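Putative glyoxalase superfamily protein (Ralstonia eutropha, PDB 3IUZ) is probably an iron(II)-dependent dioxygenase of the 2-oxoadipate dioxygenase/decarboxylase family, expected to convert 2-oxoadipate to 2-hydroxyglutarate. Local coordinates at residues A140-S145 and P202-Q207; D154-A159 and L220-E225; E16-H21 and I57-P62; G116-D121 and L323-G328; R283-G288 and T293-V298. All coordinates share one frame; numbering follows the deposited sequence.

Contact 1: A140-S145 and P202-Q207; sequences AQFFVS and PCFERQ
A strand of the central mixed beta-sheet, 141-147, meets the loop between helices 190-200 and 213-222 through one pair of phenylalanines, F142 and F204, in the buried middle of a glyoxalase-related fold. The contact is small, 68 Å² in all, and purely apolar. F142 rises from the strand and F204 comes to it from the loop, the two side chains crossing at roughly a right angle. Their ring planes are inclined by 37° and the centroids lie 5.9 Å apart, a geometry that is neither a parallel stack nor a T-shape. F204 sits at the centre of an inverse gamma turn; with CG anti to its carbonyl carbon (chi1 -58°), its ring extends from that turn toward the strand. Within the loop, the Q207 amide folds back, NE2 donating to P202 O at 3.1 Å in the carbonyl plane, on a lone pair. Other aromatics continue the cluster: Y112 meets F142 edge-to-face, and the F103 ring meets that of F204. L53 of helix 42-60 also touches F204. The closest approach between the segments is from F142 CE2 to F204 CE2, 3.6 Å, with F204 CZ 4.0 Å from the same F142 atom.

Contact 2: D154-A159 and L220-E225; sequences DAFREA and LRESAE
F156 holds its CG anti to the backbone nitrogen (chi1 -179°), which sends the ring off helix 154-164 toward E222 and S223; E222 has CG anti to its carbonyl carbon (chi1 -49°) and then runs extended, so that its carboxylate reaches back over the root of the phenylalanine. The phenylalanine and the glutamate run antiparallel alongside one another, with ring and carboxylate planes 43° apart. At one end E222 OE2 lies 3.5 Å from F156 CB; farther along, E222 CB is 3.8 Å from F156 CD2, and S223 CB comes within 3.9 Å of F156 CE2. No hydrogen bond joins the two segments, and the 164 Å² buried between them comes from these three residues and slight contributions from neighbours. The contact packs one helix against a helix-to-helix junction: 213-222 gives way to 224-232 at S223, which is the N-cap of the second helix, its OG accepting from M226 N. The E222 carboxylate is likewise held from outside, OE2 bonding to S153 OG, a hydroxyl that also pairs with F156 N near the start of helix 154-164. F152 stacks on the F156 ring, and F147, L219 and M226 touch it too. On helix 154-164 itself, R157 forms a salt bridge with D154, both NH1 (3.1 Å) and NH2 (3.3 Å) of R157 converging on D154 OD1; R157 NH1 also bonds to F152 O.

Contact 3: E16-H21 and I57-P62; sequences ESRTRH and ILDRVP
R18 and D59 make the tight part of this contact, a salt bridge with R18 NH2 2.7 Å from D59 OD1, whereas the backbones stay well apart: the nearest CA atoms, those of R18 and D59, are 11.1 Å from each other. The two side chains come from opposite directions, and although the guanidinium and carboxylate planes are only 14° apart, OD1 meets the guanidinium obliquely. Just one oxygen is engaged closely, since D59 OD2 stands 4.1 Å from R18 NH2. A bend at chi2 (-63°) shapes the arginine chain that spans the gap between helix 16-25 and the C-terminal end of helix 42-60. There the same NH2 also makes a weak hydrogen bond to A55 O, so a backbone carbonyl of that helix shares the charged group with the carboxylate. On the buried side, L58 CB lies 4.0 Å from R18 NH2, and the leucine also packs on T68 of helix 62-73 and on Y303. D59, by contrast, is exposed, leaving the carboxylate side of the bridge toward solvent.

Contact 4: G116-D121 and L323-G328; sequences GNYPLD and LGFDAG
Y118 projects from edge strand 112-120 of the mixed sheet and lies against the C-terminal loop, whose residue F325 supplies most of the opposing surface. Starting at CB, with CG anti to the carbonyl carbon, the tyrosine aims its ring at the loop. Along one rim, CD1 lies 3.8 Å from F325 O, and CE1 comes to 3.5 Å from D326 N. Along the other rim, CE2 approaches F325 CB at 3.8 Å. That methylene sits over one ring face, 3.8 Å from the Y118 centroid and 16° off the normal, a CH-pi contact. The F325 ring turns its edge toward the same tyrosine in an offset edge-to-face pair, with planes at 71°. F325 is further engaged by a cation-pi contact from R308 and by the rings of H82 and F143, which tie the loop to the sheet. At the tip, Y118 OH touches G324 CA at 3.4 Å and accepts a hydrogen bond from F325 N at 2.9 Å, with an N-H...O angle of 159°.

Contact 5: R283-G288 and T293-V298; sequences RRQFIG and TVERDV
The guanidinium of R283 has E295 CB over one face, 3.1 Å above its plane and toward the rim, with R296 N farther out over that face, while D297 lies at its edge. R283 NE donates to E295 OE1 at 2.9 Å, reaching the oxygen on its anti side but out of the carboxylate plane, and R283 NH1 makes a weak bond to D297 OD2, also 2.9 Å; both are salt bridges, and the three residues form a network. CG anti to the backbone N (chi1 -170°) and a bend at chi2 bring the arginine across. The F286 ring has V294 O and V298 CG1 near its edge, the latter 4.0 Å from F286 CZ, and R296 CB lies obliquely 3.6 Å from F286 CE1. R283 and F286 leave opposite faces of an antiparallel beta hairpin. R284 with R296 and F286 with V294 are its hydrogen-bonded pairs, each joined by two N-H...O bonds; F286 N to V294 O, for example, measures 2.8 Å. R283 with D297, Q285 with E295 and I287 with T293 are non-hydrogen-bonded pairs, whose side chains share one face. The face carrying F286 and V298 packs on helices 213-222 and 224-232 through Y216 and T231, and R284 NE forms a salt bridge with E232 of the latter helix, while strand 293-306 continues into the mixed sheet beside strand 238-242.

From the N terminus, contact 3 closes first, joining helix 16-25 to the end of helix 42-60 before any other contact opens. Contact 4 opens next on strand 112-120 and closes near the modelled C terminus, so contacts 1, 2 and 5 all fall within its span. Contacts 1 and 2 cross: strand 141-147 leads to helix 154-164, and their partners follow in the same order, a loop and then a helix junction. Contact 5 is a local hairpin after both. Contacts 1, 4 and 5 reach the same mixed sheet, and contacts 1 and 4 touch directly, with F143 against Y118 and F325. Contacts 2 and 3 lie on opposite sides of the chain's centre.

Contact 1: A140-S145 and P202-Q207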
# COMPACT_ATOMS: atom_id res chain seq x y z
N ALA A 140 8.63 -4.19 -5.09
CA ALA A 140 7.25 -3.79 -5.38
C ALA A 140 7.18 -2.32 -5.69
O ALA A 140 7.88 -1.52 -5.06
CB ALA A 140 6.33 -4.05 -4.18
N GLN A 141 6.29 -1.96 -6.62
CA GLN A 141 6.01 -0.57 -6.89
C GLN A 141 5.02 -0.06 -5.86
O GLN A 141 4.35 -0.87 -5.19
CB GLN A 141 5.44 -0.37 -8.27
CG GLN A 141 6.41 -0.59 -9.38
CD GLN A 141 5.78 -0.26 -10.72
OE1 GLN A 141 5.76 0.90 -11.16
NE2 GLN A 141 5.21 -1.28 -11.37
N PHE A 142 4.93 1.26 -5.75
CA PHE A 142 3.86 1.92 -5.00
C PHE A 142 2.98 2.61 -6.01
O PHE A 142 3.46 3.34 -6.92
CB PHE A 142 4.41 2.96 -4.05
CG PHE A 142 4.91 2.39 -2.76
CD1 PHE A 142 6.15 1.79 -2.68
CD2 PHE A 142 4.10 2.40 -1.63
CE1 PHE A 142 6.60 1.23 -1.48
CE2 PHE A 142 4.53 1.86 -0.44
CZ PHE A 142 5.76 1.27 -0.34
N PHE A 143 1.66 2.43 -5.85
CA PHE A 143 0.71 3.16 -6.67
C PHE A 143 0.02 4.12 -5.71
O PHE A 143 -0.59 3.67 -4.75
CB PHE A 143 -0.27 2.22 -7.37
CG PHE A 143 -1.04 2.90 -8.46
CD1 PHE A 143 -2.17 3.65 -8.16
CD2 PHE A 143 -0.65 2.82 -9.78
CE1 PHE A 143 -2.90 4.28 -9.17
CE2 PHE A 143 -1.37 3.45 -10.77
CZ PHE A 143 -2.48 4.18 -10.47
N VAL A 144 0.21 5.42 -5.91
CA VAL A 144 -0.33 6.40 -4.99
C VAL A 144 -1.33 7.23 -5.72
O VAL A 144 -0.99 7.88 -6.73
CB VAL A 144 0.77 7.32 -4.41
CG1 VAL A 144 0.12 8.31 -3.39
CG2 VAL A 144 1.88 6.44 -3.76
N SER A 145 -2.55 7.22 -5.22
CA SER A 145 -3.62 8.01 -5.78
C SER A 145 -3.97 9.19 -4.91
O SER A 145 -3.82 9.14 -3.67
CB SER A 145 -4.85 7.12 -5.96
OG SER A 145 -4.61 6.25 -7.05
N PRO A 202 3.70 3.01 10.51
CA PRO A 202 2.49 3.74 10.94
C PRO A 202 2.05 4.89 10.05
O PRO A 202 0.95 5.42 10.27
CB PRO A 202 2.87 4.22 12.37
CG PRO A 202 3.87 3.22 12.83
CD PRO A 202 4.72 3.03 11.57
N CYS A 203 2.83 5.27 9.02
CA CYS A 203 2.38 6.27 8.05
C CYS A 203 1.32 5.70 7.11
O CYS A 203 0.51 6.45 6.52
CB CYS A 203 3.56 6.78 7.20
SG CYS A 203 4.90 7.56 8.16
N PHE A 204 1.34 4.38 6.92
CA PHE A 204 0.42 3.68 6.04
C PHE A 204 -0.81 3.24 6.81
O PHE A 204 -1.15 2.03 6.90
CB PHE A 204 1.12 2.51 5.34
CG PHE A 204 2.31 2.94 4.56
CD1 PHE A 204 3.54 3.10 5.18
CD2 PHE A 204 2.21 3.22 3.21
CE1 PHE A 204 4.63 3.53 4.49
CE2 PHE A 204 3.32 3.64 2.49
CZ PHE A 204 4.52 3.78 3.12
N GLU A 205 -1.51 4.27 7.29
CA GLU A 205 -2.66 4.11 8.18
C GLU A 205 -3.54 5.39 8.13
O GLU A 205 -3.20 6.37 7.47
CB GLU A 205 -2.19 3.87 9.61
CG GLU A 205 -1.36 2.61 9.84
CD GLU A 205 -2.08 1.32 9.47
OE1 GLU A 205 -3.32 1.31 9.29
OE2 GLU A 205 -1.38 0.29 9.38
N ARG A 206 -4.66 5.36 8.84
CA ARG A 206 -5.58 6.50 8.92
C ARG A 206 -4.98 7.51 9.90
O ARG A 206 -4.80 7.19 11.04
CB ARG A 206 -6.95 6.03 9.42
CG ARG A 206 -8.12 7.02 9.24
CD ARG A 206 -9.28 6.71 10.20
NE ARG A 206 -8.95 7.12 11.55
CZ ARG A 206 -9.52 6.66 12.66
NH1 ARG A 206 -10.51 5.78 12.59
NH2 ARG A 206 -9.09 7.08 13.85
N GLN A 207 -4.71 8.72 9.43
CA GLN A 207 -4.12 9.79 10.24
C GLN A 207 -5.12 10.76 10.85
O GLN A 207 -4.77 11.53 11.76
CB GLN A 207 -3.16 10.57 9.37
CG GLN A 207 -2.06 9.68 8.76
CD GLN A 207 -1.34 8.86 9.77
OE1 GLN A 207 -1.11 9.32 10.88
NE2 GLN A 207 -0.92 7.67 9.39

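Contact 2: D154-A159 and L220-E225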
# COMPACT_ATOMS: atom_id res chain seq x y z
N ASP A 154 -21.09 21.39 -2.30
CA ASP A 154 -20.67 22.17 -1.17
C ASP A 154 -20.67 21.29 0.05
O ASP A 154 -19.73 21.32 0.84
CB ASP A 154 -21.61 23.34 -0.90
CG ASP A 154 -21.44 24.48 -1.88
OD1 ASP A 154 -20.50 24.49 -2.70
OD2 ASP A 154 -22.30 25.39 -1.84
N ALA A 155 -21.74 20.53 0.21
CA ALA A 155 -21.88 19.71 1.41
C ALA A 155 -20.73 18.69 1.50
O ALA A 155 -20.17 18.42 2.55
CB ALA A 155 -23.28 19.01 1.42
N PHE A 156 -20.44 18.12 0.36
CA PHE A 156 -19.36 17.12 0.26
C PHE A 156 -18.00 17.73 0.62
O PHE A 156 -17.27 17.19 1.44
CB PHE A 156 -19.35 16.60 -1.15
CG PHE A 156 -18.32 15.55 -1.42
CD1 PHE A 156 -17.02 15.92 -1.72
CD2 PHE A 156 -18.67 14.20 -1.48
CE1 PHE A 156 -16.06 14.96 -2.00
CE2 PHE A 156 -17.71 13.24 -1.79
CZ PHE A 156 -16.40 13.63 -2.06
N ARG A 157 -17.69 18.88 0.03
CA ARG A 157 -16.39 19.51 0.31
C ARG A 157 -16.23 19.92 1.77
O ARG A 157 -15.14 19.78 2.33
CB ARG A 157 -16.12 20.65 -0.68
CG ARG A 157 -15.92 20.08 -2.10
CD ARG A 157 -15.85 21.04 -3.31
NE ARG A 157 -16.07 22.37 -2.89
CZ ARG A 157 -17.20 23.03 -3.00
NH1 ARG A 157 -18.27 22.54 -3.62
NH2 ARG A 157 -17.23 24.23 -2.52
N GLU A 158 -17.30 20.37 2.42
CA GLU A 158 -17.30 20.62 3.86
C GLU A 158 -17.09 19.34 4.66
O GLU A 158 -16.40 19.34 5.68
CB GLU A 158 -18.63 21.23 4.29
CG GLU A 158 -18.85 22.63 3.77
CD GLU A 158 -20.32 23.03 3.81
OE1 GLU A 158 -21.14 22.34 4.51
OE2 GLU A 158 -20.65 24.04 3.12
N ALA A 159 -17.71 18.26 4.20
CA ALA A 159 -17.54 16.96 4.84
C ALA A 159 -16.08 16.50 4.75
O ALA A 159 -15.52 16.05 5.74
CB ALA A 159 -18.45 15.94 4.22
N LEU A 220 -20.31 9.37 0.86
CA LEU A 220 -20.67 8.16 0.14
C LEU A 220 -21.71 8.39 -0.95
O LEU A 220 -21.69 7.70 -1.96
CB LEU A 220 -21.15 7.10 1.11
CG LEU A 220 -21.42 5.69 0.60
CD1 LEU A 220 -20.26 5.09 -0.21
CD2 LEU A 220 -21.84 4.80 1.80
N ARG A 221 -22.57 9.38 -0.77
CA ARG A 221 -23.55 9.70 -1.80
C ARG A 221 -22.92 10.18 -3.12
O ARG A 221 -23.54 10.06 -4.17
CB ARG A 221 -24.53 10.73 -1.29
CG ARG A 221 -25.19 10.27 0.00
CD ARG A 221 -26.60 10.76 0.24
NE ARG A 221 -26.97 10.30 1.58
CZ ARG A 221 -26.76 11.00 2.70
NH1 ARG A 221 -26.21 12.22 2.67
NH2 ARG A 221 -27.10 10.47 3.87
N GLU A 222 -21.73 10.75 -3.08
CA GLU A 222 -21.11 11.26 -4.30
C GLU A 222 -19.87 10.52 -4.74
O GLU A 222 -19.53 10.53 -5.92
CB GLU A 222 -20.84 12.76 -4.19
CG GLU A 222 -22.06 13.55 -3.71
CD GLU A 222 -21.80 15.00 -3.55
OE1 GLU A 222 -21.10 15.57 -4.40
OE2 GLU A 222 -22.33 15.58 -2.56
N SER A 223 -19.22 9.82 -3.82
CA SER A 223 -17.96 9.15 -4.10
C SER A 223 -17.74 7.98 -3.16
O SER A 223 -17.46 8.18 -2.00
CB SER A 223 -16.77 10.13 -3.90
OG SER A 223 -15.54 9.45 -4.09
N ALA A 224 -17.75 6.76 -3.69
CA ALA A 224 -17.37 5.57 -2.93
C ALA A 224 -15.88 5.65 -2.49
O ALA A 224 -15.49 5.21 -1.40
CB ALA A 224 -17.63 4.30 -3.80
N GLU A 225 -15.06 6.26 -3.34
CA GLU A 225 -13.62 6.29 -3.11
C GLU A 225 -13.30 7.18 -1.93
O GLU A 225 -12.50 6.81 -1.07
CB GLU A 225 -12.93 6.82 -4.37
CG GLU A 225 -12.90 5.79 -5.46
CD GLU A 225 -14.24 5.60 -6.16
OE1 GLU A 225 -15.10 6.51 -6.22
OE2 GLU A 225 -14.43 4.49 -6.65

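Contact 3: E16-H21 and I57-P62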
# COMPACT_ATOMS: atom_id res chain seq x y z
N GLU A 16 10.27 -13.42 15.19
CA GLU A 16 10.86 -14.55 14.44
C GLU A 16 9.85 -15.36 13.67
O GLU A 16 10.07 -15.68 12.51
CB GLU A 16 11.70 -15.46 15.33
CG GLU A 16 13.08 -14.87 15.58
N SER A 17 8.73 -15.66 14.30
CA SER A 17 7.78 -16.59 13.74
C SER A 17 7.11 -16.02 12.48
O SER A 17 7.07 -16.66 11.42
CB SER A 17 6.75 -16.95 14.83
OG SER A 17 5.53 -17.38 14.26
N ARG A 18 6.62 -14.80 12.60
CA ARG A 18 5.95 -14.11 11.51
C ARG A 18 6.96 -13.90 10.36
O ARG A 18 6.61 -13.99 9.20
CB ARG A 18 5.38 -12.79 12.02
CG ARG A 18 3.92 -12.52 11.75
CD ARG A 18 3.70 -12.46 10.26
NE ARG A 18 2.60 -11.60 9.78
CZ ARG A 18 1.61 -12.01 8.97
NH1 ARG A 18 1.55 -13.30 8.60
NH2 ARG A 18 0.69 -11.15 8.52
N THR A 19 8.22 -13.62 10.69
CA THR A 19 9.27 -13.43 9.68
C THR A 19 9.56 -14.70 8.93
O THR A 19 9.69 -14.68 7.71
CB THR A 19 10.54 -12.88 10.35
OG1 THR A 19 10.23 -11.56 10.80
CG2 THR A 19 11.77 -12.90 9.41
N ARG A 20 9.68 -15.80 9.67
CA ARG A 20 9.84 -17.10 9.06
C ARG A 20 8.75 -17.38 8.04
O ARG A 20 9.06 -17.78 6.96
CB ARG A 20 9.92 -18.22 10.13
CG ARG A 20 11.35 -18.47 10.59
CD ARG A 20 11.53 -19.77 11.44
NE ARG A 20 11.09 -19.60 12.84
CZ ARG A 20 9.89 -19.97 13.34
NH1 ARG A 20 8.96 -20.56 12.58
NH2 ARG A 20 9.63 -19.73 14.62
N HIS A 21 7.49 -17.14 8.40
CA HIS A 21 6.38 -17.40 7.46
C HIS A 21 6.50 -16.47 6.24
O HIS A 21 6.39 -16.91 5.09
CB HIS A 21 5.05 -17.13 8.16
CG HIS A 21 3.85 -17.11 7.24
ND1 HIS A 21 3.36 -18.24 6.62
CD2 HIS A 21 3.02 -16.10 6.89
CE1 HIS A 21 2.30 -17.92 5.89
NE2 HIS A 21 2.06 -16.63 6.06
N ILE A 57 -1.17 -6.01 5.37
CA ILE A 57 -2.35 -6.25 4.51
C ILE A 57 -2.97 -7.59 4.82
O ILE A 57 -4.19 -7.68 4.99
CB ILE A 57 -2.09 -6.19 2.99
CG1 ILE A 57 -2.64 -4.91 2.40
CG2 ILE A 57 -2.77 -7.40 2.21
CD1 ILE A 57 -4.08 -4.69 2.65
N LEU A 58 -2.15 -8.63 4.89
CA LEU A 58 -2.64 -9.96 5.19
C LEU A 58 -3.39 -10.01 6.53
O LEU A 58 -4.36 -10.77 6.66
CB LEU A 58 -1.49 -10.97 5.18
CG LEU A 58 -0.81 -11.23 3.83
CD1 LEU A 58 0.21 -12.36 4.01
CD2 LEU A 58 -1.84 -11.55 2.69
N ASP A 59 -2.94 -9.22 7.52
CA ASP A 59 -3.60 -9.20 8.82
C ASP A 59 -5.04 -8.67 8.71
O ASP A 59 -5.83 -8.92 9.60
CB ASP A 59 -2.87 -8.27 9.80
CG ASP A 59 -1.50 -8.79 10.22
OD1 ASP A 59 -1.23 -9.99 10.07
OD2 ASP A 59 -0.70 -7.97 10.72
N ARG A 60 -5.37 -7.88 7.70
CA ARG A 60 -6.73 -7.34 7.62
C ARG A 60 -7.47 -7.64 6.31
O ARG A 60 -8.56 -7.06 6.05
CB ARG A 60 -6.72 -5.85 7.87
CG ARG A 60 -6.11 -5.04 6.79
CD ARG A 60 -6.10 -3.59 7.21
NE ARG A 60 -5.63 -2.79 6.09
CZ ARG A 60 -4.35 -2.70 5.77
NH1 ARG A 60 -3.44 -3.32 6.53
NH2 ARG A 60 -3.98 -1.98 4.70
N VAL A 61 -6.90 -8.54 5.52
CA VAL A 61 -7.50 -9.01 4.27
C VAL A 61 -7.53 -10.55 4.33
O VAL A 61 -6.68 -11.23 3.79
CB VAL A 61 -6.74 -8.48 3.09
CG1 VAL A 61 -7.46 -8.94 1.73
CG2 VAL A 61 -6.63 -6.96 3.15
N PRO A 62 -8.52 -11.11 5.07
CA PRO A 62 -8.62 -12.52 5.29
C PRO A 62 -8.68 -13.38 4.02
O PRO A 62 -8.17 -14.46 4.02
CB PRO A 62 -9.86 -12.66 6.17
CG PRO A 62 -10.52 -11.39 6.16
CD PRO A 62 -9.51 -10.36 5.87

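Contact 4: G116-D121 and L323-G328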
# COMPACT_ATOMS: atom_id res chain seq x y z
N GLY A 116 5.06 6.53 -13.74
CA GLY A 116 3.86 6.59 -14.58
C GLY A 116 2.82 7.52 -13.97
O GLY A 116 2.72 7.63 -12.75
N ASN A 117 2.09 8.17 -14.86
CA ASN A 117 1.04 9.09 -14.49
C ASN A 117 -0.26 8.58 -15.09
O ASN A 117 -0.35 8.37 -16.31
CB ASN A 117 1.33 10.49 -15.02
CG ASN A 117 0.29 11.50 -14.60
OD1 ASN A 117 0.13 11.80 -13.42
ND2 ASN A 117 -0.44 12.03 -15.57
N TYR A 118 -1.24 8.34 -14.23
CA TYR A 118 -2.50 7.73 -14.66
C TYR A 118 -3.70 8.51 -14.16
O TYR A 118 -4.16 8.28 -13.05
CB TYR A 118 -2.57 6.32 -14.09
CG TYR A 118 -1.39 5.51 -14.50
CD1 TYR A 118 -1.31 4.97 -15.78
CD2 TYR A 118 -0.29 5.35 -13.65
CE1 TYR A 118 -0.19 4.26 -16.18
CE2 TYR A 118 0.82 4.64 -14.03
CZ TYR A 118 0.86 4.08 -15.30
OH TYR A 118 1.95 3.36 -15.69
N PRO A 119 -4.25 9.42 -14.98
CA PRO A 119 -5.48 10.15 -14.59
C PRO A 119 -6.65 9.17 -14.45
O PRO A 119 -6.72 8.22 -15.21
CB PRO A 119 -5.72 11.15 -15.74
CG PRO A 119 -4.52 11.04 -16.63
CD PRO A 119 -3.82 9.74 -16.34
N LEU A 120 -7.49 9.38 -13.45
CA LEU A 120 -8.60 8.48 -13.12
C LEU A 120 -9.82 9.40 -12.97
O LEU A 120 -10.45 9.49 -11.91
CB LEU A 120 -8.30 7.71 -11.83
CG LEU A 120 -7.02 6.88 -11.79
CD1 LEU A 120 -6.65 6.45 -10.38
CD2 LEU A 120 -7.14 5.65 -12.73
N ASP A 121 -10.09 10.12 -14.04
CA ASP A 121 -11.06 11.21 -14.02
C ASP A 121 -12.46 10.74 -13.64
O ASP A 121 -13.21 11.48 -12.97
CB ASP A 121 -11.07 11.86 -15.40
CG ASP A 121 -9.73 12.50 -15.72
OD1 ASP A 121 -9.01 12.95 -14.77
OD2 ASP A 121 -9.35 12.50 -16.92
N LEU A 323 5.89 -2.55 -16.73
CA LEU A 323 5.60 -2.11 -15.37
C LEU A 323 4.45 -1.10 -15.33
O LEU A 323 4.17 -0.51 -14.30
CB LEU A 323 6.85 -1.52 -14.69
CG LEU A 323 8.01 -2.48 -14.42
CD1 LEU A 323 9.20 -1.65 -13.92
CD2 LEU A 323 7.67 -3.68 -13.41
N GLY A 324 3.75 -0.94 -16.45
CA GLY A 324 2.75 0.12 -16.54
C GLY A 324 1.47 -0.26 -15.80
O GLY A 324 1.24 -1.43 -15.43
N PHE A 325 0.63 0.74 -15.62
CA PHE A 325 -0.73 0.55 -15.10
C PHE A 325 -1.74 1.13 -16.10
O PHE A 325 -2.85 1.50 -15.70
CB PHE A 325 -0.87 1.22 -13.73
CG PHE A 325 0.04 0.64 -12.68
CD1 PHE A 325 1.39 1.00 -12.62
CD2 PHE A 325 -0.43 -0.29 -11.76
CE1 PHE A 325 2.23 0.46 -11.65
CE2 PHE A 325 0.42 -0.80 -10.78
CZ PHE A 325 1.74 -0.42 -10.73
N ASP A 326 -1.32 1.22 -17.37
CA ASP A 326 -2.10 1.79 -18.47
C ASP A 326 -3.59 1.44 -18.35
O ASP A 326 -4.00 0.29 -18.00
CB ASP A 326 -1.61 1.29 -19.87
CG ASP A 326 -0.13 1.59 -20.17
OD1 ASP A 326 0.53 2.36 -19.44
OD2 ASP A 326 0.39 1.03 -21.17
N ALA A 327 -4.40 2.45 -18.71
CA ALA A 327 -5.83 2.26 -18.96
C ALA A 327 -6.10 1.28 -20.12
O ALA A 327 -5.21 0.97 -20.95
CB ALA A 327 -6.51 3.62 -19.23
N GLY A 328 -7.35 0.80 -20.17
CA GLY A 328 -7.85 -0.05 -21.26
C GLY A 328 -9.36 0.03 -21.46
O GLY A 328 -10.11 0.33 -20.51

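Contact 5: R283-G288 and T293-V298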
# COMPACT_ATOMS: atom_id res chain seq x y z
N ARG A 283 -14.97 -3.69 10.29
CA ARG A 283 -15.81 -3.01 11.26
C ARG A 283 -15.07 -1.71 11.64
O ARG A 283 -13.88 -1.73 11.98
CB ARG A 283 -16.01 -3.94 12.45
CG ARG A 283 -17.01 -3.52 13.43
CD ARG A 283 -18.37 -4.02 13.11
NE ARG A 283 -19.32 -3.66 14.17
CZ ARG A 283 -20.62 -3.45 13.99
NH1 ARG A 283 -21.19 -3.54 12.78
NH2 ARG A 283 -21.37 -3.12 15.03
N ARG A 284 -15.78 -0.60 11.57
CA ARG A 284 -15.21 0.71 11.81
C ARG A 284 -16.11 1.53 12.69
O ARG A 284 -17.35 1.36 12.71
CB ARG A 284 -14.99 1.45 10.48
CG ARG A 284 -13.97 0.81 9.55
CD ARG A 284 -12.51 0.92 10.11
NE ARG A 284 -11.56 0.27 9.21
CZ ARG A 284 -10.90 -0.84 9.47
NH1 ARG A 284 -11.06 -1.46 10.62
NH2 ARG A 284 -10.07 -1.36 8.58
N GLN A 285 -15.47 2.46 13.41
CA GLN A 285 -16.18 3.37 14.28
C GLN A 285 -16.49 4.70 13.60
O GLN A 285 -15.76 5.18 12.76
CB GLN A 285 -15.37 3.62 15.54
CG GLN A 285 -15.21 2.38 16.39
CD GLN A 285 -14.30 2.60 17.57
OE1 GLN A 285 -13.26 3.25 17.47
NE2 GLN A 285 -14.68 2.04 18.69
N PHE A 286 -17.60 5.28 14.01
CA PHE A 286 -18.05 6.57 13.57
C PHE A 286 -18.68 7.35 14.72
O PHE A 286 -19.12 6.78 15.70
CB PHE A 286 -19.12 6.44 12.50
CG PHE A 286 -18.69 5.71 11.29
CD1 PHE A 286 -18.71 4.33 11.25
CD2 PHE A 286 -18.26 6.41 10.16
CE1 PHE A 286 -18.33 3.65 10.09
CE2 PHE A 286 -17.88 5.74 9.02
CZ PHE A 286 -17.92 4.34 8.99
N ILE A 287 -18.76 8.66 14.57
CA ILE A 287 -19.40 9.51 15.57
C ILE A 287 -20.83 9.74 15.15
O ILE A 287 -21.12 10.23 14.04
CB ILE A 287 -18.68 10.83 15.78
CG1 ILE A 287 -17.20 10.58 16.12
CG2 ILE A 287 -19.42 11.69 16.87
CD1 ILE A 287 -16.91 9.78 17.39
N GLY A 288 -21.72 9.37 16.06
CA GLY A 288 -23.15 9.50 15.84
C GLY A 288 -23.71 10.89 16.06
O GLY A 288 -23.00 11.79 16.47
N THR A 293 -20.23 6.94 19.92
CA THR A 293 -19.48 6.10 18.99
C THR A 293 -20.39 5.00 18.53
O THR A 293 -20.98 4.30 19.37
CB THR A 293 -18.25 5.45 19.61
OG1 THR A 293 -17.38 6.47 20.08
CG2 THR A 293 -17.47 4.62 18.57
N VAL A 294 -20.56 4.89 17.21
CA VAL A 294 -21.35 3.81 16.61
C VAL A 294 -20.44 3.04 15.66
O VAL A 294 -19.36 3.48 15.32
CB VAL A 294 -22.58 4.35 15.86
CG1 VAL A 294 -23.45 5.23 16.80
CG2 VAL A 294 -22.15 5.11 14.64
N GLU A 295 -20.85 1.87 15.23
CA GLU A 295 -20.01 1.05 14.38
C GLU A 295 -20.76 0.68 13.14
O GLU A 295 -21.96 0.51 13.18
CB GLU A 295 -19.57 -0.21 15.12
CG GLU A 295 -18.67 0.07 16.32
CD GLU A 295 -17.93 -1.16 16.81
OE1 GLU A 295 -18.40 -2.29 16.54
OE2 GLU A 295 -16.87 -1.00 17.44
N ARG A 296 -20.04 0.51 12.04
CA ARG A 296 -20.63 0.00 10.83
C ARG A 296 -19.62 -0.91 10.14
O ARG A 296 -18.41 -0.79 10.35
CB ARG A 296 -20.97 1.15 9.88
CG ARG A 296 -22.12 2.00 10.31
CD ARG A 296 -23.43 1.27 10.06
NE ARG A 296 -24.55 2.18 10.17
CZ ARG A 296 -25.02 2.66 11.31
NH1 ARG A 296 -24.48 2.34 12.49
NH2 ARG A 296 -26.07 3.48 11.28
N ASP A 297 -20.14 -1.80 9.31
CA ASP A 297 -19.34 -2.70 8.50
C ASP A 297 -19.17 -2.05 7.13
O ASP A 297 -20.15 -1.69 6.47
CB ASP A 297 -20.03 -4.05 8.35
CG ASP A 297 -20.31 -4.68 9.71
OD1 ASP A 297 -19.36 -5.19 10.34
OD2 ASP A 297 -21.48 -4.66 10.13
N VAL A 298 -17.91 -1.84 6.72
CA VAL A 298 -17.69 -1.07 5.49
C VAL A 298 -16.64 -1.84 4.68
O VAL A 298 -15.98 -2.71 5.23
CB VAL A 298 -17.20 0.37 5.82
CG1 VAL A 298 -18.24 1.17 6.55
CG2 VAL A 298 -15.83 0.34 6.62